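Local coordinates for extracellular solute-binding protein (Conexibacter woesei, PDB 4P98), which probably captures a small solute at the outer face of the cell membrane and hands it to an ABC transporter, as a lipoprotein of the BMP family, at residues 132-137 / 296-301; 125-130 / 310-315; 24-29 / 57-62. One frame throughout, in Å; residues are numbered along the deposited sequence.

Contact 1: residues 132-137 / 296-301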
ATOM      1  N   ASP A 132       5.496   9.314  -1.630  1.00 21.11           N
ATOM      2  CA  ASP A 132       6.835   8.983  -2.139  1.00 22.40           C
ATOM      3  C   ASP A 132       7.542  10.204  -2.702  1.00 18.31           C
ATOM      4  O   ASP A 132       8.713  10.463  -2.383  1.00 22.09           O
ATOM      5  CB  ASP A 132       6.753   7.937  -3.251  1.00 24.50           C
ATOM      6  CG  ASP A 132       6.289   6.613  -2.765  1.00 27.99           C
ATOM      7  OD1 ASP A 132       6.547   6.267  -1.595  1.00 31.94           O
ATOM      8  OD2 ASP A 132       5.668   5.901  -3.582  1.00 43.24           O
ATOM      9  N   GLY A 133       6.831  10.949  -3.543  1.00 17.10           N
ATOM     10  CA  GLY A 133       7.357  12.146  -4.174  1.00 18.36           C
ATOM     11  C   GLY A 133       7.670  13.240  -3.166  1.00 21.66           C
ATOM     12  O   GLY A 133       8.684  13.933  -3.280  1.00 20.01           O
ATOM     13  N   PHE A 134       6.803  13.385  -2.169  1.00 22.67           N
ATOM     14  CA  PHE A 134       7.029  14.348  -1.103  1.00 21.36           C
ATOM     15  C   PHE A 134       8.270  14.009  -0.276  1.00 21.43           C
ATOM     16  O   PHE A 134       9.041  14.901   0.068  1.00 22.01           O
ATOM     17  CB  PHE A 134       5.803  14.449  -0.201  1.00 21.65           C
ATOM     18  CG  PHE A 134       5.925  15.508   0.856  1.00 20.62           C
ATOM     19  CD1 PHE A 134       6.437  15.203   2.101  1.00 22.91           C
ATOM     20  CD2 PHE A 134       5.537  16.813   0.591  1.00 23.46           C
ATOM     21  CE1 PHE A 134       6.558  16.187   3.080  1.00 24.70           C
ATOM     22  CE2 PHE A 134       5.656  17.802   1.560  1.00 22.93           C
ATOM     23  CZ  PHE A 134       6.163  17.483   2.802  1.00 22.96           C
ATOM     24  N   VAL A 135       8.461  12.730   0.044  1.00 21.32           N
ATOM     25  CA  VAL A 135       9.664  12.291   0.746  1.00 20.97           C
ATOM     26  C   VAL A 135      10.892  12.555  -0.118  1.00 24.23           C
ATOM     27  O   VAL A 135      11.916  13.043   0.388  1.00 22.54           O
ATOM     28  CB  VAL A 135       9.604  10.800   1.170  1.00 21.89           C
ATOM     29  CG1 VAL A 135      10.957  10.299   1.646  1.00 20.92           C
ATOM     30  CG2 VAL A 135       8.586  10.585   2.273  1.00 22.99           C
ATOM     31  N   ALA A 136      10.793  12.253  -1.414  1.00 21.07           N
ATOM     32  CA  ALA A 136      11.888  12.509  -2.344  1.00 22.28           C
ATOM     33  C   ALA A 136      12.282  13.990  -2.369  1.00 24.01           C
ATOM     34  O   ALA A 136      13.461  14.326  -2.407  1.00 24.87           O
ATOM     35  CB  ALA A 136      11.520  12.047  -3.746  1.00 21.90           C
ATOM     36  N   GLY A 137      11.289  14.867  -2.353  1.00 23.50           N
ATOM     37  CA  GLY A 137      11.532  16.300  -2.381  1.00 23.45           C
ATOM     38  C   GLY A 137      11.987  16.881  -1.054  1.00 21.73           C
ATOM     39  O   GLY A 137      12.413  18.025  -1.003  1.00 23.66           O
ATOM     40  N   ALA A 296       8.643  14.220  11.002  1.00 28.52           N
ATOM     41  CA  ALA A 296       7.892  15.405  11.419  1.00 27.66           C
ATOM     42  C   ALA A 296       7.302  16.115  10.207  1.00 25.62           C
ATOM     43  O   ALA A 296       6.162  16.561  10.242  1.00 23.89           O
ATOM     44  CB  ALA A 296       8.777  16.362  12.228  1.00 28.66           C
ATOM     45  N   ARG A 297       8.069  16.203   9.126  1.00 23.39           N
ATOM     46  CA  ARG A 297       7.577  16.829   7.906  1.00 25.94           C
ATOM     47  C   ARG A 297       6.396  16.075   7.286  1.00 24.79           C
ATOM     48  O   ARG A 297       5.456  16.683   6.778  1.00 22.93           O
ATOM     49  CB  ARG A 297       8.681  16.954   6.871  1.00 28.52           C
ATOM     50  CG  ARG A 297       9.862  17.799   7.303  1.00 31.85           C
ATOM     51  CD  ARG A 297      10.686  18.178   6.102  1.00 35.83           C
ATOM     52  NE  ARG A 297      12.061  18.506   6.459  1.00 38.91           N
ATOM     53  CZ  ARG A 297      12.942  19.024   5.613  1.00 40.46           C
ATOM     54  NH1 ARG A 297      12.602  19.273   4.355  1.00 41.88           N
ATOM     55  NH2 ARG A 297      14.176  19.293   6.029  1.00 41.99           N
ATOM     56  N   VAL A 298       6.459  14.751   7.315  1.00 25.87           N
ATOM     57  CA  VAL A 298       5.376  13.918   6.793  1.00 24.59           C
ATOM     58  C   VAL A 298       4.137  14.002   7.693  1.00 24.06           C
ATOM     59  O   VAL A 298       2.995  14.066   7.204  1.00 19.48           O
ATOM     60  CB  VAL A 298       5.850  12.461   6.646  1.00 25.27           C
ATOM     61  CG1 VAL A 298       4.684  11.517   6.397  1.00 23.61           C
ATOM     62  CG2 VAL A 298       6.879  12.384   5.524  1.00 24.18           C
ATOM     63  N   ASP A 299       4.369  13.989   9.001  1.00 24.12           N
ATOM     64  CA  ASP A 299       3.303  14.196   9.975  1.00 25.29           C
ATOM     65  C   ASP A 299       2.583  15.525   9.737  1.00 22.89           C
ATOM     66  O   ASP A 299       1.354  15.578   9.795  1.00 23.55           O
ATOM     67  CB  ASP A 299       3.846  14.149  11.417  1.00 31.44           C
ATOM     68  CG  ASP A 299       4.367  12.768  11.825  1.00 34.01           C
ATOM     69  OD1 ASP A 299       4.072  11.766  11.148  1.00 36.68           O
ATOM     70  OD2 ASP A 299       5.076  12.687  12.848  1.00 41.60           O
ATOM     71  N   ALA A 300       3.329  16.593   9.460  1.00 22.21           N
ATOM     72  CA  ALA A 300       2.712  17.901   9.217  1.00 23.73           C
ATOM     73  C   ALA A 300       1.918  17.892   7.914  1.00 22.64           C
ATOM     74  O   ALA A 300       0.832  18.462   7.840  1.00 19.43           O
ATOM     75  CB  ALA A 300       3.759  19.010   9.201  1.00 25.72           C
ATOM     76  N   LEU A 301       2.456  17.231   6.889  1.00 20.05           N
ATOM     77  CA  LEU A 301       1.722  17.059   5.627  1.00 18.98           C
ATOM     78  C   LEU A 301       0.379  16.367   5.861  1.00 15.16           C
ATOM     79  O   LEU A 301      -0.645  16.788   5.307  1.00 18.41           O
ATOM     80  CB  LEU A 301       2.560  16.262   4.603  1.00 19.08           C
ATOM     81  CG  LEU A 301       1.818  15.700   3.385  1.00 19.78           C
ATOM     82  CD1 LEU A 301       1.364  16.818   2.460  1.00 21.26           C
ATOM     83  CD2 LEU A 301       2.677  14.691   2.633  1.00 19.90           C
TER
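The phenyl ring of F134 takes L301 on one of its faces: methyl CD2 stands 3.9 Å from the ring centroid and 16° off the normal, a CH-pi contact displaced somewhat toward the rim on the CG and CD1 side. Near the plane of the ring, at its edge, comes CG2 of V298, 4.5 Å from CD1. The carbonyl oxygen of R297 approaches obliquely, 3.9 Å from CE1; that oxygen is already engaged within its own helix by the amide of L301. F134 has CG anti to the backbone N (chi1 -175°), which aims the ring across the gap, and it meets L301 tip to tip.

The two helices belong to 125-137 and 294-307. In this two-lobed periplasmic-binding-protein fold, the first runs on from strand 118-123 of the six-stranded sheet and leads to strand 144-149 of the five-stranded one; the second is the last helix of the chain and packs against the first. Their short axes stay 10.8 Å apart at 137°, a wide spacing that the F134 ring fills. An alanine at F134 would probably open a gap between the helices and leave CD2 of L301 without the aromatic face it rests on.

Beside the ring, V135 and V298 bring their CG2 methyls to 4.1 Å, the two side chains crossing at a slant where the helix backbones come nearest, 7.6 Å between the CA atoms of V135 and V298. R297 contributes its aliphatic start, with CB 4.4 Å from CE1 of F134, while its NE forms a salt bridge with D293. V135 also touches I226 of strand 225-226, and F134 also touches A170 of helix 154-170.

Contact 2: residues 125-130 / 310-315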
ATOM      1  N   PHE A 125      -4.484   5.266  -5.052  1.00 15.41           N
ATOM      2  CA  PHE A 125      -3.111   4.989  -5.500  1.00 17.36           C
ATOM      3  C   PHE A 125      -2.284   6.264  -5.603  1.00 17.20           C
ATOM      4  O   PHE A 125      -1.123   6.294  -5.211  1.00 19.26           O
ATOM      5  CB  PHE A 125      -3.124   4.271  -6.853  1.00 19.39           C
ATOM      6  CG  PHE A 125      -3.593   2.850  -6.770  1.00 23.06           C
ATOM      7  CD1 PHE A 125      -2.750   1.867  -6.276  1.00 27.45           C
ATOM      8  CD2 PHE A 125      -4.869   2.496  -7.184  1.00 26.78           C
ATOM      9  CE1 PHE A 125      -3.172   0.549  -6.190  1.00 29.23           C
ATOM     10  CE2 PHE A 125      -5.300   1.179  -7.106  1.00 29.61           C
ATOM     11  CZ  PHE A 125      -4.448   0.208  -6.606  1.00 29.96           C
ATOM     12  N   GLY A 126      -2.912   7.320  -6.097  1.00 18.51           N
ATOM     13  CA  GLY A 126      -2.265   8.620  -6.231  1.00 18.82           C
ATOM     14  C   GLY A 126      -1.646   9.123  -4.936  1.00 18.99           C
ATOM     15  O   GLY A 126      -0.640   9.820  -4.978  1.00 19.15           O
ATOM     16  N   GLN A 127      -2.241   8.767  -3.791  1.00 20.51           N
ATOM     17  CA  GLN A 127      -1.728   9.196  -2.479  1.00 20.82           C
ATOM     18  C   GLN A 127      -0.455   8.493  -2.044  1.00 19.90           C
ATOM     19  O   GLN A 127       0.390   9.109  -1.398  1.00 21.27           O
ATOM     20  CB  GLN A 127      -2.788   9.069  -1.389  1.00 20.83           C
ATOM     21  CG  GLN A 127      -3.845  10.150  -1.518  1.00 22.62           C
ATOM     22  CD  GLN A 127      -4.596  10.433  -0.234  1.00 23.60           C
ATOM     23  OE1 GLN A 127      -4.237   9.969   0.835  1.00 22.67           O
ATOM     24  NE2 GLN A 127      -5.663  11.199  -0.351  1.00 26.74           N
ATOM     25  N   LEU A 128      -0.322   7.213  -2.362  1.00 19.40           N
ATOM     26  CA  LEU A 128       0.951   6.519  -2.163  1.00 20.10           C
ATOM     27  C   LEU A 128       2.028   7.202  -2.988  1.00 18.17           C
ATOM     28  O   LEU A 128       3.138   7.441  -2.495  1.00 21.49           O
ATOM     29  CB  LEU A 128       0.869   5.056  -2.583  1.00 22.52           C
ATOM     30  CG  LEU A 128      -0.081   4.125  -1.841  1.00 24.03           C
ATOM     31  CD1 LEU A 128      -0.119   2.798  -2.604  1.00 26.88           C
ATOM     32  CD2 LEU A 128       0.348   3.888  -0.405  1.00 22.77           C
ATOM     33  N   GLY A 129       1.705   7.531  -4.233  1.00 18.29           N
ATOM     34  CA  GLY A 129       2.636   8.244  -5.092  1.00 19.58           C
ATOM     35  C   GLY A 129       3.018   9.591  -4.506  1.00 19.88           C
ATOM     36  O   GLY A 129       4.201   9.930  -4.425  1.00 16.69           O
ATOM     37  N   TYR A 130       2.006  10.342  -4.069  1.00 19.01           N
ATOM     38  CA  TYR A 130       2.239  11.668  -3.506  1.00 18.93           C
ATOM     39  C   TYR A 130       3.203  11.626  -2.318  1.00 16.36           C
ATOM     40  O   TYR A 130       4.113  12.438  -2.247  1.00 20.45           O
ATOM     41  CB  TYR A 130       0.924  12.349  -3.123  1.00 18.23           C
ATOM     42  CG  TYR A 130       1.082  13.828  -2.855  1.00 17.75           C
ATOM     43  CD1 TYR A 130       0.933  14.754  -3.880  1.00 18.73           C
ATOM     44  CD2 TYR A 130       1.401  14.293  -1.584  1.00 19.85           C
ATOM     45  CE1 TYR A 130       1.071  16.110  -3.644  1.00 21.84           C
ATOM     46  CE2 TYR A 130       1.538  15.659  -1.335  1.00 19.89           C
ATOM     47  CZ  TYR A 130       1.372  16.556  -2.367  1.00 20.01           C
ATOM     48  OH  TYR A 130       1.530  17.908  -2.145  1.00 23.19           O
ATOM     49  N   LEU A 310      -4.531  21.566   2.669  1.00 28.29           N
ATOM     50  CA  LEU A 310      -4.087  21.010   1.392  1.00 25.29           C
ATOM     51  C   LEU A 310      -5.152  20.060   0.873  1.00 22.61           C
ATOM     52  O   LEU A 310      -5.620  19.185   1.606  1.00 22.72           O
ATOM     53  CB  LEU A 310      -2.760  20.274   1.563  1.00 23.91           C
ATOM     54  CG  LEU A 310      -2.200  19.582   0.308  1.00 24.18           C
ATOM     55  CD1 LEU A 310      -1.987  20.558  -0.848  1.00 25.82           C
ATOM     56  CD2 LEU A 310      -0.902  18.904   0.676  1.00 24.23           C
ATOM     57  N   ARG A 311      -5.555  20.250  -0.380  1.00 24.70           N
ATOM     58  CA  ARG A 311      -6.451  19.316  -1.052  1.00 31.18           C
ATOM     59  C   ARG A 311      -5.749  18.812  -2.311  1.00 33.02           C
ATOM     60  O   ARG A 311      -5.142  19.592  -3.036  1.00 31.27           O
ATOM     61  CB  ARG A 311      -7.793  19.986  -1.385  1.00 38.34           C
ATOM     62  CG  ARG A 311      -8.643  20.272  -0.149  1.00 42.06           C
ATOM     63  CD  ARG A 311      -9.887  21.083  -0.468  1.00 52.08           C
ATOM     64  NE  ARG A 311     -10.839  20.326  -1.276  1.00 61.51           N
ATOM     65  CZ  ARG A 311     -11.967  20.820  -1.787  1.00 70.42           C
ATOM     66  NH1 ARG A 311     -12.307  22.090  -1.585  1.00 76.09           N
ATOM     67  NH2 ARG A 311     -12.764  20.037  -2.510  1.00 72.78           N
ATOM     68  N   LEU A 312      -5.813  17.508  -2.550  1.00 32.81           N
ATOM     69  CA  LEU A 312      -5.102  16.896  -3.669  1.00 30.74           C
ATOM     70  C   LEU A 312      -6.053  16.682  -4.834  1.00 32.26           C
ATOM     71  O   LEU A 312      -7.212  16.335  -4.625  1.00 34.40           O
ATOM     72  CB  LEU A 312      -4.506  15.550  -3.256  1.00 29.94           C
ATOM     73  CG  LEU A 312      -3.448  15.589  -2.152  1.00 30.86           C
ATOM     74  CD1 LEU A 312      -3.103  14.190  -1.662  1.00 30.74           C
ATOM     75  CD2 LEU A 312      -2.199  16.316  -2.604  1.00 33.21           C
ATOM     76  N   PRO A 313      -5.565  16.862  -6.069  1.00 35.60           N
ATOM     77  CA  PRO A 313      -6.422  16.540  -7.216  1.00 37.83           C
ATOM     78  C   PRO A 313      -6.664  15.038  -7.366  1.00 37.42           C
ATOM     79  O   PRO A 313      -6.037  14.229  -6.669  1.00 35.31           O
ATOM     80  CB  PRO A 313      -5.629  17.069  -8.414  1.00 37.48           C
ATOM     81  CG  PRO A 313      -4.210  17.098  -7.962  1.00 36.72           C
ATOM     82  CD  PRO A 313      -4.224  17.315  -6.476  1.00 34.86           C
ATOM     83  N   ASN A 314      -7.595  14.683  -8.246  1.00 31.93           N
ATOM     84  CA  ASN A 314      -7.767  13.311  -8.663  1.00 33.00           C
ATOM     85  C   ASN A 314      -6.601  13.052  -9.616  1.00 30.56           C
ATOM     86  O   ASN A 314      -6.440  13.741 -10.612  1.00 30.38           O
ATOM     87  CB  ASN A 314      -9.114  13.123  -9.366  1.00 37.70           C
ATOM     88  CG  ASN A 314      -9.342  11.696  -9.834  1.00 43.61           C
ATOM     89  OD1 ASN A 314      -8.449  10.855  -9.778  1.00 39.61           O
ATOM     90  ND2 ASN A 314     -10.553  11.419 -10.304  1.00 49.89           N
ATOM     91  N   PHE A 315      -5.766  12.081  -9.288  1.00 24.69           N
ATOM     92  CA  PHE A 315      -4.587  11.819 -10.102  1.00 24.86           C
ATOM     93  C   PHE A 315      -4.865  10.904 -11.301  1.00 24.40           C
ATOM     94  O   PHE A 315      -3.956  10.635 -12.072  1.00 23.13           O
ATOM     95  CB  PHE A 315      -3.457  11.267  -9.229  1.00 26.92           C
ATOM     96  CG  PHE A 315      -2.898  12.278  -8.260  1.00 26.69           C
ATOM     97  CD1 PHE A 315      -2.217  13.395  -8.720  1.00 27.83           C
ATOM     98  CD2 PHE A 315      -3.053  12.114  -6.888  1.00 28.97           C
ATOM     99  CE1 PHE A 315      -1.696  14.324  -7.830  1.00 27.26           C
ATOM    100  CE2 PHE A 315      -2.529  13.040  -5.996  1.00 28.21           C
ATOM    101  CZ  PHE A 315      -1.853  14.141  -6.470  1.00 27.86           C
TER
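Y130 and L312 cross obliquely, with the leucine methyl CD2 lying over one face of the tyrosine ring. It stands 3.6 Å from the centroid, 19° off the normal, and its nearest ring atom is CE1 at 3.4 Å, so this CH-pi contact is tight. CG of Y130 is anti to the backbone N (chi1 -166°), which sends the ring out from the helix toward 310-315. At the far end of the ring L310 meets it tip to tip, CD2 being 3.9 Å from OH. F315 comes at a slant instead, its CZ 3.9 Å from CD1 of Y130.

The same phenylalanine lies against bare backbone: its CD2 is 3.6 Å from CA of G126, where any beta carbon would collide with the ring. The other methyl of L312, CD1, touches CG of Q127 at 4.1 Å; the OE1 of that glutamine is bound to the amide of L273.

This tail after helix 294-307 thus runs alongside the first turns of helix 125-137; L305 of helix 294-307 touches both leucines, L301 touches L310 and Y130, and A165 of helix 154-170 touches the side chains of both Y130 and F315.

Contact 3: residues 24-29 / 57-62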
ATOM      1  N   ILE A  24      -8.166 -13.641   3.680  1.00 17.76           N
ATOM      2  CA  ILE A  24      -8.074 -14.233   2.351  1.00 19.30           C
ATOM      3  C   ILE A  24      -7.397 -13.208   1.441  1.00 19.24           C
ATOM      4  O   ILE A  24      -8.021 -12.229   1.051  1.00 18.34           O
ATOM      5  CB  ILE A  24      -9.473 -14.554   1.785  1.00 22.05           C
ATOM      6  CG1 ILE A  24     -10.326 -15.350   2.787  1.00 25.72           C
ATOM      7  CG2 ILE A  24      -9.356 -15.273   0.450  1.00 22.42           C
ATOM      8  CD1 ILE A  24      -9.647 -16.580   3.332  1.00 28.93           C
ATOM      9  N   ALA A  25      -6.128 -13.443   1.108  1.00 18.38           N
ATOM     10  CA  ALA A  25      -5.322 -12.476   0.367  1.00 18.26           C
ATOM     11  C   ALA A  25      -5.309 -12.784  -1.114  1.00 19.74           C
ATOM     12  O   ALA A  25      -5.249 -13.954  -1.519  1.00 21.11           O
ATOM     13  CB  ALA A  25      -3.907 -12.438   0.901  1.00 18.87           C
ATOM     14  N   SER A  26      -5.347 -11.716  -1.909  0.50 16.34           N
ATOM     15  CA  SER A  26      -5.349 -11.799  -3.359  0.50 21.23           C
ATOM     16  C   SER A  26      -4.049 -12.419  -3.878  0.50 21.48           C
ATOM     17  O   SER A  26      -4.066 -13.249  -4.779  0.50 20.78           O
ATOM     18  CB  SER A  26      -5.529 -10.389  -3.930  0.50 22.00           C
ATOM     19  OG  SER A  26      -5.558 -10.383  -5.342  0.50 22.98           O
ATOM     20  N   GLY A  27      -2.930 -12.009  -3.286  1.00 21.99           N
ATOM     21  CA  GLY A  27      -1.599 -12.472  -3.693  1.00 22.64           C
ATOM     22  C   GLY A  27      -0.813 -13.107  -2.572  1.00 20.08           C
ATOM     23  O   GLY A  27      -1.389 -13.690  -1.660  1.00 21.18           O
ATOM     24  N   GLN A  28       0.508 -12.989  -2.653  1.00 20.13           N
ATOM     25  CA  GLN A  28       1.425 -13.644  -1.737  1.00 21.35           C
ATOM     26  C   GLN A  28       1.854 -12.685  -0.632  1.00 18.17           C
ATOM     27  O   GLN A  28       2.324 -11.573  -0.910  1.00 17.37           O
ATOM     28  CB  GLN A  28       2.675 -14.137  -2.490  1.00 24.00           C
ATOM     29  CG  GLN A  28       2.391 -15.005  -3.721  1.00 27.68           C
ATOM     30  CD  GLN A  28       1.660 -16.279  -3.377  1.00 30.60           C
ATOM     31  OE1 GLN A  28       0.606 -16.592  -3.949  1.00 42.73           O
ATOM     32  NE2 GLN A  28       2.201 -17.019  -2.427  1.00 34.40           N
ATOM     33  N   THR A  29       1.726 -13.128   0.613  1.00 17.90           N
ATOM     34  CA  THR A  29       2.058 -12.291   1.769  1.00 20.19           C
ATOM     35  C   THR A  29       3.562 -12.084   1.973  1.00 21.74           C
ATOM     36  O   THR A  29       3.956 -11.262   2.788  1.00 19.69           O
ATOM     37  CB  THR A  29       1.416 -12.818   3.069  1.00 22.39           C
ATOM     38  OG1 THR A  29       1.853 -14.158   3.325  1.00 25.01           O
ATOM     39  CG2 THR A  29      -0.109 -12.777   2.968  1.00 22.26           C
ATOM     40  N   GLY A  57      -2.834 -16.117  -2.300  1.00 26.73           N
ATOM     41  CA  GLY A  57      -2.912 -16.455  -3.725  1.00 26.29           C
ATOM     42  C   GLY A  57      -4.304 -16.737  -4.236  1.00 27.76           C
ATOM     43  O   GLY A  57      -4.474 -17.560  -5.132  1.00 28.68           O
ATOM     44  N   LEU A  58      -5.305 -16.040  -3.694  1.00 24.00           N
ATOM     45  CA  LEU A  58      -6.691 -16.350  -4.011  1.00 23.63           C
ATOM     46  C   LEU A  58      -7.398 -15.260  -4.818  1.00 23.37           C
ATOM     47  O   LEU A  58      -8.609 -15.080  -4.705  1.00 24.56           O
ATOM     48  CB  LEU A  58      -7.453 -16.689  -2.725  1.00 22.63           C
ATOM     49  CG  LEU A  58      -7.043 -18.059  -2.170  1.00 25.68           C
ATOM     50  CD1 LEU A  58      -7.491 -18.215  -0.726  1.00 24.94           C
ATOM     51  CD2 LEU A  58      -7.599 -19.180  -3.043  1.00 25.82           C
ATOM     52  N   ALA A  59      -6.633 -14.565  -5.654  1.00 22.97           N
ATOM     53  CA  ALA A  59      -7.173 -13.582  -6.598  1.00 24.84           C
ATOM     54  C   ALA A  59      -8.259 -14.162  -7.515  1.00 26.99           C
ATOM     55  O   ALA A  59      -9.167 -13.443  -7.942  1.00 23.10           O
ATOM     56  CB  ALA A  59      -6.043 -12.992  -7.436  1.00 26.82           C
ATOM     57  N   ASP A  60      -8.155 -15.454  -7.833  1.00 28.01           N
ATOM     58  CA  ASP A  60      -9.127 -16.104  -8.694  1.00 27.28           C
ATOM     59  C   ASP A  60     -10.415 -16.359  -7.897  1.00 24.80           C
ATOM     60  O   ASP A  60     -10.398 -17.145  -6.954  1.00 24.87           O
ATOM     61  CB  ASP A  60      -8.545 -17.424  -9.219  1.00 28.20           C
ATOM     62  CG  ASP A  60      -9.458 -18.118 -10.205  1.00 34.05           C
ATOM     63  OD1 ASP A  60     -10.669 -17.800 -10.256  1.00 30.45           O
ATOM     64  OD2 ASP A  60      -8.959 -19.005 -10.926  1.00 37.07           O
ATOM     65  N   PRO A  61     -11.534 -15.710  -8.278  1.00 25.36           N
ATOM     66  CA  PRO A  61     -12.764 -15.813  -7.477  1.00 25.94           C
ATOM     67  C   PRO A  61     -13.370 -17.218  -7.391  1.00 27.82           C
ATOM     68  O   PRO A  61     -14.079 -17.514  -6.434  1.00 24.04           O
ATOM     69  CB  PRO A  61     -13.724 -14.851  -8.174  1.00 27.79           C
ATOM     70  CG  PRO A  61     -13.197 -14.719  -9.566  1.00 31.19           C
ATOM     71  CD  PRO A  61     -11.710 -14.818  -9.440  1.00 28.98           C
ATOM     72  N   THR A  62     -13.078 -18.068  -8.370  1.00 30.79           N
ATOM     73  CA  THR A  62     -13.551 -19.459  -8.354  1.00 31.49           C
ATOM     74  C   THR A  62     -12.851 -20.259  -7.261  1.00 26.22           C
ATOM     75  O   THR A  62     -13.409 -21.226  -6.743  1.00 32.65           O
ATOM     76  CB  THR A  62     -13.334 -20.170  -9.712  1.00 30.97           C
ATOM     77  OG1 THR A  62     -11.934 -20.321  -9.961  1.00 33.81           O
ATOM     78  CG2 THR A  62     -13.971 -19.391 -10.836  1.00 32.23           C
TER
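The loop leaving strand 22-25, from A25 to Q28, is tied to G57, L58 and A59 in the turn that joins strand 53-55 to helix 61-73, at the C-terminal ends of the strands of the parallel sheet in the N-terminal lobe. Backbone does most of the work. The amide of L58 gives A25 O a nearly straight bond of 3.0 Å (162° at the hydrogen), lying in the carbonyl plane. One residue further, A59 N makes a weak bond to S26 O. G57 N binds G27 O at 2.9 Å, coming from well above that carbonyl's plane, 54° out of it.

G57 has a positive phi (65°), and a beta carbon on it would run into OE1 of Q28. That side chain bends at chi2, and its OE1 ends up 3.5 Å from CA of G57. CD1 of L58 packs on CG2 of I24 at 3.7 Å.

Beyond the turn, D60 N-caps the next helix: its OD1 is gripped from one face of the carboxylate by T62 N at 3.1 Å and T62 OG1 at 2.8 Å.

I24 touches V67, I68 and F71 of helix 61-73, and its strand pairs through A25 with R55 and through I24 with V80 and H82; D85 of helix 84-94 touches A59, and OD1 of N35 of helix 34-45 accepts from G27 N.

Contacts 1 and 2 form one continuous apolar patch, 13 Å between centres, because helix 125-137 offers successive turns to the last helix and to the tail that follows it. L301 is the joint: its CD1 lies 3.6 Å from CD2 of L310 and 4.0 Å from CE2 of Y130. Together they place the C-terminal part of the chain against helix 125-137. Contact 3 sits on the opposite side of the chain's centre, about 32 Å from contact 1 and 27 Å from contact 2 between centres, with nearest atoms about 18 and 11 Å away. Its loops lie at the C-terminal strand ends, which in this fold usually face the solute-binding cleft.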